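Local coordinates for protein mitomycin biosynthesis 6-O-methyltransferase (Streptomyces lavendulae, PDB 3GWZ) that transfers the methyl group of S-adenosyl-L-methionine to the quinone hydroxyl of 6-demethylmitomycins A and B, a step in mitomycin biosynthesis, at residues A[41-44]-A[45-49]; A[231-234]-A[235-239]; A[314-317]-A[318-322]. All blocks are in the same frame, centred on the assembly; numbering follows the deposited sequence.

Contact 1: residues A[41-44]-A[45-49]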
loop_
_atom_site.group_PDB
_atom_site.type_symbol
_atom_site.label_atom_id
_atom_site.label_comp_id
_atom_site.label_asym_id
_atom_site.label_seq_id
_atom_site.Cartn_x
_atom_site.Cartn_y
_atom_site.Cartn_z
ATOM N N THR A 41 -10.219 11.380 -36.355
ATOM C CA THR A 41 -10.279 10.044 -35.775
ATOM C C THR A 41 -8.935 9.309 -35.894
ATOM O O THR A 41 -8.452 8.721 -34.927
ATOM C CB THR A 41 -11.393 9.202 -36.423
ATOM O OG1 THR A 41 -12.657 9.819 -36.157
ATOM C CG2 THR A 41 -11.387 7.782 -35.862
ATOM N N VAL A 42 -8.332 9.353 -37.075
ATOM C CA VAL A 42 -7.053 8.682 -37.285
ATOM C C VAL A 42 -5.940 9.370 -36.497
ATOM O O VAL A 42 -5.068 8.710 -35.930
ATOM C CB VAL A 42 -6.687 8.610 -38.783
ATOM C CG1 VAL A 42 -5.297 7.994 -38.972
ATOM C CG2 VAL A 42 -7.741 7.808 -39.550
ATOM N N ASN A 43 -5.970 10.698 -36.442
ATOM C CA ASN A 43 -4.962 11.415 -35.671
ATOM C C ASN A 43 -5.036 11.051 -34.195
ATOM O O ASN A 43 -4.012 10.982 -33.515
ATOM C CB ASN A 43 -5.097 12.933 -35.846
ATOM C CG ASN A 43 -3.806 13.670 -35.528
ATOM O OD1 ASN A 43 -2.754 13.362 -36.083
ATOM N ND2 ASN A 43 -3.879 14.641 -34.625
ATOM N N ASP A 44 -6.249 10.836 -33.688
ATOM C CA ASP A 44 -6.411 10.419 -32.295
ATOM C C ASP A 44 -5.735 9.073 -32.082
ATOM O O ASP A 44 -5.139 8.818 -31.027
ATOM C CB ASP A 44 -7.890 10.298 -31.908
ATOM C CG ASP A 44 -8.555 11.648 -31.672
ATOM O OD1 ASP A 44 -7.841 12.667 -31.550
ATOM O OD2 ASP A 44 -9.801 11.677 -31.604
ATOM N N ILE A 45 -5.840 8.201 -33.077
ATOM C CA ILE A 45 -5.179 6.903 -32.983
ATOM C C ILE A 45 -3.665 7.080 -32.855
ATOM O O ILE A 45 -3.033 6.467 -31.996
ATOM C CB ILE A 45 -5.509 5.986 -34.182
ATOM C CG1 ILE A 45 -6.997 5.623 -34.179
ATOM C CG2 ILE A 45 -4.638 4.720 -34.141
ATOM C CD1 ILE A 45 -7.465 4.877 -35.446
ATOM N N LEU A 46 -3.082 7.928 -33.701
ATOM C CA LEU A 46 -1.644 8.164 -33.648
ATOM C C LEU A 46 -1.230 8.741 -32.294
ATOM O O LEU A 46 -0.225 8.322 -31.717
ATOM C CB LEU A 46 -1.195 9.108 -34.774
ATOM C CG LEU A 46 -1.529 8.704 -36.209
ATOM C CD1 LEU A 46 -1.071 9.780 -37.175
ATOM C CD2 LEU A 46 -0.880 7.368 -36.548
ATOM N N GLN A 47 -2.002 9.706 -31.798
ATOM C CA GLN A 47 -1.692 10.340 -30.517
ATOM C C GLN A 47 -1.865 9.370 -29.358
ATOM O O GLN A 47 -1.289 9.565 -28.290
ATOM C CB GLN A 47 -2.524 11.612 -30.314
ATOM C CG GLN A 47 -2.051 12.759 -31.212
ATOM C CD GLN A 47 -2.810 14.057 -30.999
ATOM O OE1 GLN A 47 -3.889 14.077 -30.416
ATOM N NE2 GLN A 47 -2.246 15.151 -31.499
ATOM N N GLY A 48 -2.644 8.317 -29.587
ATOM C CA GLY A 48 -2.814 7.261 -28.601
ATOM C C GLY A 48 -1.516 6.598 -28.161
ATOM O O GLY A 48 -1.429 6.095 -27.042
ATOM N N ALA A 49 -0.502 6.585 -29.024
ATOM C CA ALA A 49 0.796 6.033 -28.639
ATOM C C ALA A 49 1.397 6.853 -27.506
ATOM O O ALA A 49 1.961 6.320 -26.562
ATOM C CB ALA A 49 1.758 6.011 -29.840
HETATM O O HOH W 1 -6.266 14.430 -32.672
HETATM O O HOH W 2 -5.877 12.604 -29.273
#
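N43 and Q47 stand four residues apart on the long helix 32-61 of the dimerisation domain. Their side-chain amides lie near each other on one side of the helix. N43 has CG anti to the backbone N (chi1 -158°). Its CB leaves the backbone away from 45-49, but this torsion brings the amide back toward Q47. Q47 is extended beyond CG and its stem lies close to the carbonyl O of N43, with CG of Q47 3.5 Å from O of N43. The two amide planes are turned 51° apart. ND2 of N43 and NE2 of Q47 are 3.6 Å apart. Both are donors, so the amides adjoin without bonding directly.

Water joins them instead. ND2 of N43 gives a hydrogen bond of 3.1 Å to one water. That water also lies close to OD1 of D44 and OE1 of Q47, but it has more acceptors in reach than protons. A second water is clearer: it donates to both OD1 of D44 and OE1 of Q47. D44 and Q47 are thus linked across one turn by solvent.

N43 meets L46 differently. The side chains cross at about a right angle, and OD1 of N43 is 4.1 Å from CD1 of L46. I45 runs back along the helix, with its CG1 3.5 Å from the carbonyl O of T41. Regular backbone bonds hold the turns, among them Q47 N to N43 O at 2.9 Å. The second subunit packs on this helix: its V127 meets V42, its K51 meets I45 and its Q134 meets L46. OG1 of T41 is bonded within the helix to O of A37. In the second water's bridge, OE1 of Q47 has the shorter bond, 2.7 Å.

Contact 2: residues A[231-234]-A[235-239]. With SAH (S-adenosyl-L-homocysteine), chain G.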
loop_
_atom_site.group_PDB
_atom_site.type_symbol
_atom_site.label_atom_id
_atom_site.label_comp_id
_atom_site.label_asym_id
_atom_site.label_seq_id
_atom_site.Cartn_x
_atom_site.Cartn_y
_atom_site.Cartn_z
ATOM N N LEU A 231 5.215 -28.873 -10.699
ATOM C CA LEU A 231 5.329 -27.671 -11.515
ATOM C C LEU A 231 6.665 -27.665 -12.246
ATOM O O LEU A 231 7.721 -27.657 -11.614
ATOM C CB LEU A 231 5.226 -26.425 -10.646
ATOM C CG LEU A 231 5.257 -25.205 -11.568
ATOM C CD1 LEU A 231 4.051 -24.339 -11.343
ATOM C CD2 LEU A 231 6.557 -24.457 -11.408
ATOM N N LEU A 232 6.604 -27.663 -13.574
ATOM C CA LEU A 232 7.790 -27.639 -14.420
ATOM C C LEU A 232 7.991 -26.233 -14.979
ATOM O O LEU A 232 7.093 -25.691 -15.611
ATOM C CB LEU A 232 7.612 -28.634 -15.571
ATOM C CG LEU A 232 8.551 -28.599 -16.780
ATOM C CD1 LEU A 232 9.986 -28.815 -16.358
ATOM C CD2 LEU A 232 8.127 -29.659 -17.789
ATOM N N GLU A 233 9.167 -25.652 -14.751
ATOM C CA GLU A 233 9.492 -24.311 -15.259
ATOM C C GLU A 233 10.996 -24.148 -15.458
ATOM O O GLU A 233 11.795 -24.936 -14.928
ATOM C CB GLU A 233 9.006 -23.216 -14.289
ATOM C CG GLU A 233 7.696 -22.546 -14.690
ATOM C CD GLU A 233 7.856 -21.645 -15.891
ATOM O OE1 GLU A 233 9.009 -21.393 -16.297
ATOM O OE2 GLU A 233 6.832 -21.190 -16.432
ATOM N N ARG A 234 11.373 -23.122 -16.220
ATOM C CA ARG A 234 12.766 -22.691 -16.291
ATOM C C ARG A 234 13.302 -22.470 -14.876
ATOM O O ARG A 234 12.602 -21.933 -14.010
ATOM C CB ARG A 234 12.888 -21.391 -17.093
ATOM C CG ARG A 234 12.240 -21.440 -18.467
ATOM C CD ARG A 234 12.639 -20.219 -19.283
ATOM N NE ARG A 234 11.985 -18.990 -18.819
ATOM C CZ ARG A 234 12.412 -17.762 -19.108
ATOM N NH1 ARG A 234 13.523 -17.594 -19.823
ATOM N NH2 ARG A 234 11.750 -16.698 -18.663
ATOM N N PRO A 235 14.553 -22.874 -14.638
ATOM C CA PRO A 235 15.121 -22.891 -13.282
ATOM C C PRO A 235 14.879 -21.632 -12.434
ATOM O O PRO A 235 14.459 -21.771 -11.281
ATOM C CB PRO A 235 16.617 -23.109 -13.540
ATOM C CG PRO A 235 16.641 -23.952 -14.779
ATOM C CD PRO A 235 15.469 -23.472 -15.630
ATOM N N PRO A 236 15.145 -20.429 -12.971
ATOM C CA PRO A 236 14.898 -19.242 -12.138
ATOM C C PRO A 236 13.418 -19.064 -11.804
ATOM O O PRO A 236 13.074 -18.675 -10.688
ATOM C CB PRO A 236 15.360 -18.075 -13.021
ATOM C CG PRO A 236 16.154 -18.691 -14.121
ATOM C CD PRO A 236 15.622 -20.075 -14.318
ATOM N N VAL A 237 12.556 -19.327 -12.779
ATOM C CA VAL A 237 11.122 -19.159 -12.596
ATOM C C VAL A 237 10.604 -20.227 -11.637
ATOM O O VAL A 237 9.736 -19.964 -10.801
ATOM C CB VAL A 237 10.385 -19.246 -13.958
ATOM C CG1 VAL A 237 8.910 -18.971 -13.791
ATOM C CG2 VAL A 237 11.014 -18.259 -14.959
ATOM N N ALA A 238 11.153 -21.434 -11.752
ATOM C CA ALA A 238 10.751 -22.533 -10.872
ATOM C C ALA A 238 10.940 -22.166 -9.399
ATOM O O ALA A 238 10.114 -22.514 -8.552
ATOM C CB ALA A 238 11.525 -23.798 -11.208
ATOM N N GLU A 239 12.026 -21.466 -9.094
ATOM C CA GLU A 239 12.271 -21.038 -7.713
ATOM C C GLU A 239 11.236 -20.020 -7.243
ATOM O O GLU A 239 10.831 -20.020 -6.078
ATOM C CB GLU A 239 13.693 -20.493 -7.546
ATOM C CG GLU A 239 14.775 -21.568 -7.695
ATOM C CD GLU A 239 14.493 -22.806 -6.848
ATOM O OE1 GLU A 239 14.221 -22.651 -5.637
ATOM O OE2 GLU A 239 14.540 -23.932 -7.398
HETATM N N SAH G . 1.565 -21.041 -17.421
HETATM C CA SAH G . 1.890 -19.702 -16.818
HETATM C CB SAH G . 2.987 -18.926 -17.574
HETATM C CG SAH G . 2.708 -18.611 -19.056
HETATM S SD SAH G . 3.999 -17.599 -19.770
HETATM C C SAH G . 0.641 -18.870 -16.755
HETATM O O SAH G . 0.606 -17.874 -16.026
HETATM O OXT SAH G . -0.362 -19.173 -17.416
HETATM C "C5'" SAH G . 4.964 -18.863 -20.574
HETATM C "C4'" SAH G . 5.966 -19.572 -19.640
HETATM O "O4'" SAH G . 6.786 -20.544 -20.330
HETATM C "C3'" SAH G . 6.956 -18.671 -18.894
HETATM O "O3'" SAH G . 6.681 -18.742 -17.486
HETATM C "C2'" SAH G . 8.346 -19.248 -19.176
HETATM O "O2'" SAH G . 9.191 -19.317 -18.021
HETATM C "C1'" SAH G . 8.030 -20.661 -19.607
HETATM N N9 SAH G . 9.019 -21.269 -20.524
HETATM C C8 SAH G . 9.504 -20.721 -21.661
HETATM N N7 SAH G . 10.365 -21.576 -22.271
HETATM C C5 SAH G . 10.416 -22.698 -21.513
HETATM C C6 SAH G . 11.113 -23.996 -21.586
HETATM N N6 SAH G . 11.942 -24.236 -22.630
HETATM N N1 SAH G . 10.900 -24.899 -20.590
HETATM C C2 SAH G . 10.074 -24.637 -19.566
HETATM N N3 SAH G . 9.401 -23.474 -19.438
HETATM C C4 SAH G . 9.530 -22.492 -20.365
#
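E233 bends at chi2 (-71°), and this sets its carboxylate beside V237, with OE1 of E233 3.5 Å from CB of V237. R234 bends at chi3 (-73°) and brings NE to the ribose of S-adenosyl-L-homocysteine. The site is the end of strand 228-233 in a beta-alpha-beta unit of the class I methyltransferase fold. Here an acidic residue takes both ribose hydroxyls. SAH O2' gives a 2.7 Å hydrogen bond to OE1 of E233, and SAH O3' gives one to OE2 of E233. NE of R234 donates to SAH O2' over 2.9 Å, from the edge of the guanidinium. CG of R234 lies 3.5 Å from SAH C4 of the adenine.

R234 is also the N-cap of helix 235-247. Its O accepts the N-H of A238 at 2.7 Å. The guanidinium is held further by O of W166 and OG1 of T169.

OE1 of E233 also takes the backbone N-H of R234 (2.9 Å), while G212 N donates to OE2. With two donors on each oxygen, the carboxylate is probably ionised. SAH O2' gives one hydrogen bond and accepts another, which probably fixes the rotation of its hydroxyl.

Contact 3: residues A[314-317]-A[318-322]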
loop_
_atom_site.group_PDB
_atom_site.type_symbol
_atom_site.label_atom_id
_atom_site.label_comp_id
_atom_site.label_asym_id
_atom_site.label_seq_id
_atom_site.Cartn_x
_atom_site.Cartn_y
_atom_site.Cartn_z
ATOM N N PRO A 314 -13.184 -12.435 -33.453
ATOM C CA PRO A 314 -12.359 -12.131 -32.276
ATOM C C PRO A 314 -12.495 -10.659 -31.873
ATOM O O PRO A 314 -12.613 -9.792 -32.740
ATOM C CB PRO A 314 -10.929 -12.407 -32.758
ATOM C CG PRO A 314 -11.062 -13.105 -34.077
ATOM C CD PRO A 314 -12.382 -12.731 -34.651
ATOM N N ALA A 315 -12.491 -10.389 -30.574
ATOM C CA ALA A 315 -12.489 -9.015 -30.091
ATOM C C ALA A 315 -11.154 -8.363 -30.416
ATOM O O ALA A 315 -10.129 -9.043 -30.507
ATOM C CB ALA A 315 -12.734 -8.985 -28.594
ATOM N N ALA A 316 -11.166 -7.049 -30.599
ATOM C CA ALA A 316 -9.934 -6.307 -30.850
ATOM C C ALA A 316 -8.852 -6.628 -29.815
ATOM O O ALA A 316 -7.694 -6.803 -30.170
ATOM C CB ALA A 316 -10.205 -4.814 -30.890
ATOM N N SER A 317 -9.236 -6.711 -28.541
ATOM C CA SER A 317 -8.276 -6.977 -27.475
ATOM C C SER A 317 -7.559 -8.308 -27.679
ATOM O O SER A 317 -6.367 -8.438 -27.389
ATOM C CB SER A 317 -8.968 -6.967 -26.107
ATOM O OG SER A 317 -8.036 -7.247 -25.073
ATOM N N THR A 318 -8.302 -9.299 -28.156
ATOM C CA THR A 318 -7.751 -10.625 -28.398
ATOM C C THR A 318 -6.713 -10.550 -29.507
ATOM O O THR A 318 -5.661 -11.192 -29.442
ATOM C CB THR A 318 -8.854 -11.620 -28.785
ATOM O OG1 THR A 318 -9.727 -11.820 -27.665
ATOM C CG2 THR A 318 -8.256 -12.963 -29.222
ATOM N N LEU A 319 -7.010 -9.749 -30.517
ATOM C CA LEU A 319 -6.090 -9.561 -31.626
ATOM C C LEU A 319 -4.876 -8.688 -31.250
ATOM O O LEU A 319 -3.781 -8.876 -31.778
ATOM C CB LEU A 319 -6.836 -9.011 -32.848
ATOM C CG LEU A 319 -7.937 -9.942 -33.385
ATOM C CD1 LEU A 319 -8.530 -9.386 -34.675
ATOM C CD2 LEU A 319 -7.391 -11.351 -33.636
ATOM N N PHE A 320 -5.060 -7.735 -30.343
ATOM C CA PHE A 320 -3.917 -6.960 -29.861
ATOM C C PHE A 320 -2.921 -7.874 -29.140
ATOM O O PHE A 320 -1.712 -7.781 -29.345
ATOM C CB PHE A 320 -4.364 -5.805 -28.948
ATOM C CG PHE A 320 -4.831 -4.593 -29.704
ATOM C CD1 PHE A 320 -3.957 -3.904 -30.535
ATOM C CD2 PHE A 320 -6.140 -4.145 -29.590
ATOM C CE1 PHE A 320 -4.382 -2.789 -31.239
ATOM C CE2 PHE A 320 -6.570 -3.038 -30.289
ATOM C CZ PHE A 320 -5.692 -2.354 -31.112
ATOM N N VAL A 321 -3.429 -8.773 -28.308
ATOM C CA VAL A 321 -2.545 -9.698 -27.603
ATOM C C VAL A 321 -1.839 -10.621 -28.596
ATOM O O VAL A 321 -0.676 -10.958 -28.417
ATOM C CB VAL A 321 -3.305 -10.509 -26.539
ATOM C CG1 VAL A 321 -2.407 -11.615 -25.973
ATOM C CG2 VAL A 321 -3.762 -9.579 -25.421
ATOM N N ASP A 322 -2.546 -11.013 -29.652
ATOM C CA ASP A 322 -1.940 -11.811 -30.716
ATOM C C ASP A 322 -0.736 -11.090 -31.331
ATOM O O ASP A 322 0.292 -11.700 -31.612
ATOM C CB ASP A 322 -2.961 -12.107 -31.815
ATOM C CG ASP A 322 -2.334 -12.802 -33.017
ATOM O OD1 ASP A 322 -2.125 -14.042 -32.949
ATOM O OD2 ASP A 322 -2.055 -12.109 -34.026
HETATM O O HOH W 3 -12.160 -12.815 -28.783
#
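The N-terminal turn of helix 316-329 is held by a hydrophobic staple between P314, just before the N-cap, and L319 in the first turns. CB of P314 lies 3.8 Å from CD2 of L319, and the two side chains cross obliquely. A315 is the N-cap residue. Its O accepts the N-H of L319 at 3.2 Å and more weakly that of T318.

Water completes the cap. T318 carries its OG1 beside its own backbone N (chi1 -66°), which faces the hydroxyl back toward the start of the helix. One water accepts the N-H of A315 and is hydrogen-bonded to OG1 of T318 at 2.9 Å. A solvent molecule thus stands between the N-cap N-H and a side chain three residues on, where a capping box would join them directly.

This helix belongs to the methyltransferase domain and follows strand 302-308. Its first turns also face the second subunit. The F320 ring turns its edge to CA of S317, and CE2 of F320 packs 4.1 Å from CB of A316. N of F320 is bonded to O of A316 at 2.8 Å. NE2 of Q47 of the second subunit makes a weak hydrogen bond to OG of S317. R90 of the second subunit forms a salt bridge with D322.

V321 lies near the substrate site. Its side chain is about 4 Å from that of the substrate-binding N308 and about 5 Å from that of H279, the inferred proton acceptor. CG2 of V321 rests 3.5 Å from O of S317.

In the fold
From the N terminus the chain first meets contact 1, within helix 32-61 of the dimerisation domain. Contact 2 follows at the turn from strand 228-233 into helix 235-247, and contact 3 at the start of helix 316-329. The three come in series, neither nesting nor crossing. Each is local, between residues close in sequence, so none closes a long loop. Contacts 2 and 3 share the methyltransferase domain, but their centres are 29 Å apart, on opposite sides of the chain's centre. Contacts 1 and 3 have centres 19 Å apart. They do not touch within the chain, yet both face the second subunit, where Q47 of one chain meets F320 of the other.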